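Side-chain contacts in putative N-acetylmuramoyl-L-alanine amidase (PDB 3CZX), which probably hydrolyses, as a zinc-binding amidase, the link between N-acetylmuramoyl groups and L-amino acid residues of cell-wall glycopeptides: residues I149-D152 / T153-A156; A92-T95 / P96-R100. One frame throughout, in Å; residues are numbered along the deposited sequence.

Contact 1 (I149-D152 / T153-A156); sequences ISND and TDLA
The backbone of Asn151 and Asp152 turns into the first coil of helix 152-177, where Leu155 N reaches Asn151 O at 2.9 Å and Ala156 N reaches Asp152 O at 2.9 Å. The first of these is the straighter, with its N-H bent only to 165°. Ahead of them sits the side chain of Asn151: its OD1 takes the N-H of Asp154 at 2.9 Å and 170°, with the donor tilted out of the carbonyl plane. CG stands anti to the backbone N (chi1 -167°), which folds the amide forward over the helix start. Asp154 swings back to meet it, and its carboxylate lies stacked on the Asn151 amide, the two planes nearly parallel; Asp154 OD2 approaches Asn151 CG to 3.1 Å. The amide and carboxylate meet by stacking, without a hydrogen bond between these two groups. ND2 of Asn151 is bonded to Ala87 O. The amide is thus held at both its oxygen and its nitrogen, which fixes its rotation; OD2 of Asp154 is bonded to Thr88 OG1. OD1 of Asp152 is engaged outside the turn, in a salt bridge with Lys85 and a hydrogen bond from Asn21 ND2; a negative group on the first turn probably also suits the helix dipole.

On the inner side, Leu155 brings CD2 to within 4.3 Å of Ile149 CG1, and both side chains also rest on Leu29 of helix 26-45. The side chain of Ile149 lies about 4 Å from that of the zinc ligand Glu26 and about 8 Å from the metal, so this loop runs beside the zinc site. The whole is a classic asparagine N-cap at the start of the long C-terminal helix, with the side-chain amide taking over one of the helix's opening N-H groups.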
loop_
_atom_site.group_PDB
_atom_site.type_symbol
_atom_site.label_atom_id
_atom_site.label_comp_id
_atom_site.label_asym_id
_atom_site.label_seq_id
_atom_site.Cartn_x
_atom_site.Cartn_y
_atom_site.Cartn_z
ATOM N N ILE A 149 1.856 -3.944 16.754
ATOM C CA ILE A 149 2.770 -2.996 16.167
ATOM C C ILE A 149 4.018 -2.856 17.023
ATOM O O ILE A 149 5.087 -2.485 16.512
ATOM C CB ILE A 149 2.103 -1.633 15.938
ATOM C CG1 ILE A 149 2.891 -0.810 14.935
ATOM C CG2 ILE A 149 1.875 -0.868 17.272
ATOM C CD1 ILE A 149 2.240 0.522 14.608
ATOM N N SER A 150 3.845 -3.150 18.307
ATOM C CA SER A 150 4.945 -3.124 19.285
ATOM C C SER A 150 5.914 -4.311 19.171
ATOM O O SER A 150 6.999 -4.297 19.761
ATOM C CB SER A 150 4.350 -2.996 20.686
ATOM O OG SER A 150 3.352 -3.951 20.876
ATOM N N ASN A 151 5.549 -5.364 18.430
ATOM C CA ASN A 151 6.424 -6.473 18.170
ATOM C C ASN A 151 7.302 -6.204 16.947
ATOM O O ASN A 151 6.822 -6.284 15.827
ATOM C CB ASN A 151 5.609 -7.762 17.982
ATOM C CG ASN A 151 6.473 -8.991 18.022
ATOM O OD1 ASN A 151 7.349 -9.201 17.170
ATOM N ND2 ASN A 151 6.287 -9.801 19.051
ATOM N N ASP A 152 8.568 -5.829 17.151
ATOM C CA ASP A 152 9.395 -5.423 16.028
ATOM C C ASP A 152 9.522 -6.488 14.925
ATOM O O ASP A 152 9.532 -6.161 13.712
ATOM C CB ASP A 152 10.819 -5.050 16.484
ATOM C CG ASP A 152 10.862 -3.840 17.354
ATOM O OD1 ASP A 152 9.867 -3.098 17.496
ATOM O OD2 ASP A 152 11.963 -3.602 17.899
ATOM N N THR A 153 9.671 -7.746 15.328
ATOM C CA THR A 153 9.825 -8.881 14.413
ATOM C C THR A 153 8.543 -9.095 13.605
ATOM O O THR A 153 8.591 -9.204 12.364
ATOM C CB THR A 153 10.206 -10.185 15.177
ATOM O OG1 THR A 153 11.534 -10.018 15.718
ATOM C CG2 THR A 153 10.188 -11.404 14.239
ATOM N N ASP A 154 7.391 -9.140 14.286
ATOM C CA ASP A 154 6.108 -9.321 13.552
ATOM C C ASP A 154 5.805 -8.135 12.612
ATOM O O ASP A 154 5.334 -8.296 11.503
ATOM C CB ASP A 154 4.939 -9.454 14.519
ATOM C CG ASP A 154 5.059 -10.653 15.429
ATOM O OD1 ASP A 154 5.848 -11.576 15.140
ATOM O OD2 ASP A 154 4.349 -10.632 16.462
ATOM N N LEU A 155 6.109 -6.929 13.078
ATOM C CA LEU A 155 5.946 -5.741 12.274
ATOM C C LEU A 155 6.830 -5.799 11.018
ATOM O O LEU A 155 6.399 -5.431 9.902
ATOM C CB LEU A 155 6.260 -4.480 13.104
ATOM C CG LEU A 155 6.298 -3.150 12.341
ATOM C CD1 LEU A 155 5.016 -2.796 11.573
ATOM C CD2 LEU A 155 6.704 -2.011 13.249
ATOM N N ALA A 156 8.068 -6.239 11.170
ATOM C CA ALA A 156 8.944 -6.413 9.982
ATOM C C ALA A 156 8.340 -7.408 9.003
ATOM O O ALA A 156 8.419 -7.185 7.793
ATOM C CB ALA A 156 10.349 -6.879 10.396
#

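Contact 2 (A92-T95 / P96-R100); sequences ALST and PKNKR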
loop_
_atom_site.group_PDB
_atom_site.type_symbol
_atom_site.label_atom_id
_atom_site.label_comp_id
_atom_site.label_asym_id
_atom_site.label_seq_id
_atom_site.Cartn_x
_atom_site.Cartn_y
_atom_site.Cartn_z
ATOM N N ALA A 92 -9.382 -10.861 16.912
ATOM C CA ALA A 92 -10.494 -10.095 16.348
ATOM C C ALA A 92 -11.580 -10.089 17.400
ATOM O O ALA A 92 -11.943 -11.165 17.913
ATOM C CB ALA A 92 -10.990 -10.752 15.084
ATOM N N LEU A 93 -12.054 -8.888 17.728
ATOM C CA LEU A 93 -13.013 -8.653 18.789
ATOM C C LEU A 93 -14.359 -8.431 18.156
ATOM O O LEU A 93 -14.485 -7.568 17.310
ATOM C CB LEU A 93 -12.626 -7.384 19.557
ATOM C CG LEU A 93 -13.498 -6.942 20.701
ATOM C CD1 LEU A 93 -13.249 -7.918 21.873
ATOM C CD2 LEU A 93 -13.218 -5.423 21.111
ATOM N N SER A 94 -15.385 -9.192 18.561
ATOM C CA SER A 94 -16.721 -8.916 18.049
ATOM C C SER A 94 -17.743 -9.576 18.952
ATOM O O SER A 94 -17.381 -10.180 19.945
ATOM C CB SER A 94 -16.853 -9.424 16.618
ATOM O OG SER A 94 -18.010 -8.943 15.951
ATOM N N THR A 95 -18.996 -9.458 18.558
ATOM C CA THR A 95 -20.088 -10.249 19.176
ATOM C C THR A 95 -19.965 -11.730 18.777
ATOM O O THR A 95 -19.437 -12.068 17.721
ATOM C CB THR A 95 -21.457 -9.737 18.666
ATOM O OG1 THR A 95 -21.474 -9.693 17.230
ATOM C CG2 THR A 95 -21.773 -8.332 19.182
ATOM N N PRO A 96 -20.494 -12.637 19.606
ATOM C CA PRO A 96 -20.506 -14.035 19.245
ATOM C C PRO A 96 -21.097 -14.387 17.890
ATOM O O PRO A 96 -20.656 -15.343 17.239
ATOM C CB PRO A 96 -21.316 -14.667 20.385
ATOM C CG PRO A 96 -21.013 -13.804 21.526
ATOM C CD PRO A 96 -21.009 -12.417 20.969
ATOM N N LYS A 97 -22.075 -13.620 17.440
ATOM C CA LYS A 97 -22.600 -13.782 16.087
ATOM C C LYS A 97 -21.479 -13.888 15.031
ATOM O O LYS A 97 -21.568 -14.644 14.064
ATOM C CB LYS A 97 -23.516 -12.582 15.725
ATOM C CG LYS A 97 -24.038 -12.612 14.298
ATOM C CD LYS A 97 -25.007 -11.497 13.958
ATOM C CE LYS A 97 -25.209 -11.431 12.437
ATOM N NZ LYS A 97 -26.173 -10.427 11.950
ATOM N N ASN A 98 -20.453 -13.070 15.225
ATOM C CA ASN A 98 -19.341 -12.954 14.291
ATOM C C ASN A 98 -18.136 -13.875 14.606
ATOM O O ASN A 98 -17.075 -13.718 14.015
ATOM C CB ASN A 98 -18.884 -11.488 14.322
ATOM C CG ASN A 98 -19.875 -10.562 13.638
ATOM O OD1 ASN A 98 -20.303 -9.548 14.194
ATOM N ND2 ASN A 98 -20.186 -10.865 12.422
ATOM N N LYS A 99 -18.281 -14.839 15.515
ATOM C CA LYS A 99 -17.143 -15.707 15.865
ATOM C C LYS A 99 -16.553 -16.427 14.641
ATOM O O LYS A 99 -15.342 -16.413 14.436
ATOM C CB LYS A 99 -17.550 -16.711 16.946
ATOM C CG LYS A 99 -16.499 -17.755 17.264
ATOM C CD LYS A 99 -17.115 -18.872 18.121
ATOM C CE LYS A 99 -17.283 -18.472 19.498
ATOM N NZ LYS A 99 -17.542 -19.753 20.250
ATOM N N ARG A 100 -17.395 -17.022 13.827
ATOM C CA ARG A 100 -16.926 -17.703 12.645
ATOM C C ARG A 100 -16.182 -16.740 11.744
ATOM O O ARG A 100 -15.096 -17.064 11.302
ATOM C CB ARG A 100 -18.098 -18.358 11.922
ATOM C CG ARG A 100 -17.826 -18.840 10.538
ATOM C CD ARG A 100 -16.752 -19.823 10.417
ATOM N NE ARG A 100 -16.690 -20.271 9.024
ATOM C CZ ARG A 100 -15.809 -21.155 8.562
ATOM N NH1 ARG A 100 -14.890 -21.677 9.377
ATOM N NH2 ARG A 100 -15.821 -21.499 7.280
#
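Thr95 and Asn98 meet around a single tight turn, joined by a hydrogen bond from Asn98 N to Thr95 O of 2.9 Å. Its N-H is bent to 145° and the donor stands above the carbonyl plane, as befits the short 3-10 winding through Pro96 and Lys97. The next bond, Lys99 N to Pro96 O at 3.0 Å, carries the chain on into helix 99-113.

Thr95 places OG1 between its own backbone N and carbonyl carbon (chi1 52°), and this turns the hydroxyl toward Lys97 and Asn98. Lys97 lies alongside it, CB passing OG1 of Thr95 at 3.8 Å, before its fully extended chain runs off to the outside. Asn98, with CG beside its backbone N (chi1 -72°), aims its side chain back at the strand, and the amide ends next to the hydroxyls of both Ser94 and Thr95. Asn98 CB lies 3.1 Å from Ser94 OG. That serine hydroxyl is engaged by the backbone oxygen of Gly141, while Ile142 of strand 142-145 covers both Ser94 and Asn98. Pro96, on the outer face, packs against Asp126.

Asn98 occupies the N-cap position without making a capping bond with its side chain. The chemistry is therefore that of a turn held by main-chain bonds between strand and helix: two successive i to i+3 main-chain bonds shape the bend, and the side chains of Ser94 and Asn98 are buried against Ile142 of strand 142-145, with the Thr95 hydroxyl nearby.

From the N terminus, contact 2 comes first: 92-95 ends strand 91-94 and turns at once into 96-100, opening helix 99-113 within the beta-alpha-beta unit that finishes with strand 123-125. Further along, strand 142-145 lies beside strand 91-94 in the mixed sheet, and the loop after it leads to contact 1, where 149-152 runs into helix 152-177. The two are therefore in series, neither nested nor crossing, with centres about 25 Å apart and nearest atoms about 13 Å apart. Both are strand-to-helix entries: contact 2 ties strand 91-94 to helix 99-113, contact 1 leads into the long helix next to helix 26-45 and the zinc region.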